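Local coordinates for protein transcription termination factor NusA (PDB 4MTN) that probably takes part in both termination and antitermination of transcription, binding the core RNA polymerase and the nascent RNA, at residues Arg193-Arg198 against Ser217-Val222. Residues are numbered along the deposited sequence; the frame is centred on the assembly and turned at random.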
ATOM      1  N   ARG A 193     -23.377  -3.924   4.507  1.00 60.33           N
ATOM      2  CA  ARG A 193     -22.608  -4.443   5.643  1.00 58.47           C
ATOM      3  C   ARG A 193     -22.930  -5.897   5.996  1.00 63.00           C
ATOM      4  O   ARG A 193     -22.322  -6.461   6.906  1.00 68.54           O
ATOM      5  CB  ARG A 193     -22.806  -3.556   6.878  1.00 54.00           C
ATOM      6  CG  ARG A 193     -22.371  -2.112   6.681  1.00 52.67           C
ATOM      7  CD  ARG A 193     -22.448  -1.332   7.984  1.00 53.52           C
ATOM      8  NE  ARG A 193     -21.700  -1.991   9.050  1.00 53.63           N
ATOM      9  CZ  ARG A 193     -20.390  -1.859   9.234  1.00 51.54           C
ATOM     10  NH1 ARG A 193     -19.680  -1.089   8.423  1.00 52.62           N
ATOM     11  NH2 ARG A 193     -19.791  -2.499  10.229  1.00 51.42           N
ATOM     12  N   ILE A 194     -23.884  -6.494   5.286  1.00 61.16           N
ATOM     13  CA  ILE A 194     -24.237  -7.898   5.499  1.00 55.32           C
ATOM     14  C   ILE A 194     -23.030  -8.813   5.289  1.00 55.56           C
ATOM     15  O   ILE A 194     -22.751  -9.688   6.109  1.00 55.15           O
ATOM     16  CB  ILE A 194     -25.376  -8.341   4.562  1.00 53.63           C
ATOM     17  CG1 ILE A 194     -26.622  -7.482   4.790  1.00 53.79           C
ATOM     18  CG2 ILE A 194     -25.697  -9.814   4.768  1.00 45.38           C
ATOM     19  CD1 ILE A 194     -27.820  -7.912   3.969  1.00 47.71           C
ATOM     20  N   ILE A 195     -22.317  -8.600   4.187  1.00 55.81           N
ATOM     21  CA  ILE A 195     -21.098  -9.349   3.896  1.00 52.13           C
ATOM     22  C   ILE A 195     -19.874  -8.460   4.105  1.00 51.87           C
ATOM     23  O   ILE A 195     -19.859  -7.306   3.678  1.00 55.03           O
ATOM     24  CB  ILE A 195     -21.098  -9.898   2.451  1.00 45.75           C
ATOM     25  CG1 ILE A 195     -22.328 -10.772   2.212  1.00 42.48           C
ATOM     26  CG2 ILE A 195     -19.828 -10.688   2.172  1.00 43.09           C
ATOM     27  CD1 ILE A 195     -22.412 -11.973   3.127  1.00 39.33           C
ATOM     28  N   GLU A 196     -18.854  -8.996   4.769  1.00 51.28           N
ATOM     29  CA  GLU A 196     -17.635  -8.236   5.032  1.00 52.08           C
ATOM     30  C   GLU A 196     -16.435  -8.801   4.278  1.00 50.05           C
ATOM     31  O   GLU A 196     -16.306 -10.014   4.117  1.00 45.24           O
ATOM     32  CB  GLU A 196     -17.336  -8.209   6.533  1.00 59.65           C
ATOM     33  CG  GLU A 196     -18.381  -7.480   7.361  1.00 70.97           C
ATOM     34  CD  GLU A 196     -18.064  -7.497   8.842  1.00 78.84           C
ATOM     35  OE1 GLU A 196     -17.019  -8.067   9.221  1.00 78.76           O
ATOM     36  OE2 GLU A 196     -18.858  -6.940   9.628  1.00 87.56           O
ATOM     37  N   ILE A 197     -15.557  -7.914   3.818  1.00 48.20           N
ATOM     38  CA  ILE A 197     -14.329  -8.338   3.158  1.00 41.99           C
ATOM     39  C   ILE A 197     -13.203  -8.403   4.179  1.00 39.90           C
ATOM     40  O   ILE A 197     -12.741  -7.375   4.673  1.00 42.36           O
ATOM     41  CB  ILE A 197     -13.937  -7.382   2.017  1.00 40.19           C
ATOM     42  CG1 ILE A 197     -15.074  -7.270   0.999  1.00 31.07           C
ATOM     43  CG2 ILE A 197     -12.660  -7.851   1.344  1.00 34.71           C
ATOM     44  CD1 ILE A 197     -14.844  -6.212  -0.054  1.00 36.26           C
ATOM     45  N   ARG A 198     -12.773  -9.619   4.500  1.00 40.08           N
ATOM     46  CA  ARG A 198     -11.769  -9.831   5.536  1.00 43.74           C
ATOM     47  C   ARG A 198     -10.334  -9.647   5.045  1.00 49.98           C
ATOM     48  O   ARG A 198      -9.514  -9.025   5.721  1.00 54.97           O
ATOM     49  CB  ARG A 198     -11.936 -11.227   6.136  1.00 44.33           C
ATOM     50  CG  ARG A 198     -13.328 -11.483   6.684  1.00 44.40           C
ATOM     51  CD  ARG A 198     -13.665 -10.511   7.801  1.00 44.58           C
ATOM     52  NE  ARG A 198     -12.800 -10.702   8.961  1.00 45.00           N
ATOM     53  CZ  ARG A 198     -13.016 -11.604   9.911  1.00 47.79           C
ATOM     54  NH1 ARG A 198     -14.074 -12.403   9.841  1.00 45.07           N
ATOM     55  NH2 ARG A 198     -12.175 -11.711  10.931  1.00 48.77           N
ATOM     56  N   SER A 217     -24.237 -17.271  10.599  1.00 71.27           N
ATOM     57  CA  SER A 217     -23.567 -18.529  10.288  1.00 76.08           C
ATOM     58  C   SER A 217     -24.336 -19.337   9.247  1.00 78.37           C
ATOM     59  O   SER A 217     -23.761 -20.173   8.549  1.00 75.28           O
ATOM     60  CB  SER A 217     -23.377 -19.358  11.561  1.00 79.12           C
ATOM     61  OG  SER A 217     -24.611 -19.572  12.223  1.00 83.73           O
ATOM     62  N   ASN A 218     -25.636 -19.080   9.142  1.00 83.57           N
ATOM     63  CA  ASN A 218     -26.484 -19.792   8.193  1.00 83.77           C
ATOM     64  C   ASN A 218     -26.447 -19.165   6.803  1.00 72.18           C
ATOM     65  O   ASN A 218     -27.074 -19.664   5.870  1.00 74.09           O
ATOM     66  CB  ASN A 218     -27.924 -19.845   8.703  1.00 93.19           C
ATOM     67  CG  ASN A 218     -28.050 -20.595  10.016  1.00100.88           C
ATOM     68  OD1 ASN A 218     -28.515 -20.047  11.016  1.00102.81           O
ATOM     69  ND2 ASN A 218     -27.635 -21.856  10.019  1.00102.63           N
ATOM     70  N   ILE A 219     -25.708 -18.068   6.674  1.00 64.19           N
ATOM     71  CA  ILE A 219     -25.577 -17.375   5.398  1.00 59.19           C
ATOM     72  C   ILE A 219     -24.236 -17.685   4.737  1.00 53.90           C
ATOM     73  O   ILE A 219     -23.186 -17.599   5.373  1.00 56.13           O
ATOM     74  CB  ILE A 219     -25.720 -15.847   5.572  1.00 54.67           C
ATOM     75  CG1 ILE A 219     -27.154 -15.490   5.964  1.00 54.10           C
ATOM     76  CG2 ILE A 219     -25.318 -15.114   4.297  1.00 47.76           C
ATOM     77  CD1 ILE A 219     -27.415 -14.000   6.038  1.00 56.83           C
ATOM     78  N   ASP A 220     -24.282 -18.051   3.460  1.00 53.07           N
ATOM     79  CA  ASP A 220     -23.074 -18.319   2.691  1.00 52.89           C
ATOM     80  C   ASP A 220     -22.544 -17.021   2.088  1.00 47.85           C
ATOM     81  O   ASP A 220     -23.151 -16.463   1.175  1.00 48.13           O
ATOM     82  CB  ASP A 220     -23.357 -19.352   1.597  1.00 56.54           C
ATOM     83  CG  ASP A 220     -22.206 -19.506   0.621  1.00 63.41           C
ATOM     84  OD1 ASP A 220     -21.035 -19.402   1.045  1.00 71.60           O
ATOM     85  OD2 ASP A 220     -22.477 -19.737  -0.574  1.00 62.23           O
ATOM     86  N   PRO A 221     -21.400 -16.542   2.598  1.00 43.17           N
ATOM     87  CA  PRO A 221     -20.846 -15.239   2.210  1.00 41.55           C
ATOM     88  C   PRO A 221     -20.381 -15.193   0.757  1.00 41.13           C
ATOM     89  O   PRO A 221     -20.544 -14.168   0.094  1.00 39.06           O
ATOM     90  CB  PRO A 221     -19.665 -15.061   3.169  1.00 40.97           C
ATOM     91  CG  PRO A 221     -19.269 -16.446   3.539  1.00 44.22           C
ATOM     92  CD  PRO A 221     -20.538 -17.246   3.564  1.00 43.84           C
ATOM     93  N   VAL A 222     -19.816 -16.291   0.268  1.00 35.32           N
ATOM     94  CA  VAL A 222     -19.360 -16.353  -1.115  1.00 35.06           C
ATOM     95  C   VAL A 222     -20.545 -16.299  -2.069  1.00 35.67           C
ATOM     96  O   VAL A 222     -20.562 -15.504  -3.008  1.00 38.31           O
ATOM     97  CB  VAL A 222     -18.544 -17.630  -1.390  1.00 38.56           C
ATOM     98  CG1 VAL A 222     -18.102 -17.669  -2.844  1.00 38.39           C
ATOM     99  CG2 VAL A 222     -17.342 -17.699  -0.464  1.00 38.87           C
TER
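Ile195, on strand 195-203, reaches across to Pro221, the first residue of helix 221-226, and the methyl at the end of its longer branch does most of the touching. Ile195 CD1 lies 3.7 Å from Pro221 CA and 4.1 Å from Pro221 CB, so the methyl meets the base of the pyrrolidine ring, and the two side chains cross at about a right angle. CG1 of Ile195 sits beside the backbone N (chi1 -57°); this leaves CG2 anti to that nitrogen, where it passes 4.1 Å from Pro221 O. This is the close-packed part: both residues are buried, and both also rest on Val212 of the neighbouring strand 207-214. A branched aliphatic chain suits a strand, and its methyls pack against the first residue of the helix, while proline, which has no N-H, suits a first turn, where a backbone N-H would have no helical acceptor.

Towards the loop the fit slackens. Ile219 CG2 comes only to 4.4 Å from Ile195 CD1, and Ile219 is partly exposed, although Cys214 touches both isoleucines. The CB of Asp220 points away from the strand segment, and the residue serves as N-cap: Val222 N gives a weak bond to Asp220 OD1 at 3.4 Å, and Arg249 forms a salt bridge with the same oxygen. Asp220, unlike the buried Ile195 and Pro221, is partly exposed, so its charge sits at the edge of the apolar patch.

The contact thereby lays the first turn of a helix in the NusA-like KH domain against its three-stranded sheet. No hydrogen bond joins the two segments, which implies that their direct contact is apolar packing, reinforced by the shared support of strand 207-214, while the polar cap of Asp220 serves the helix start itself.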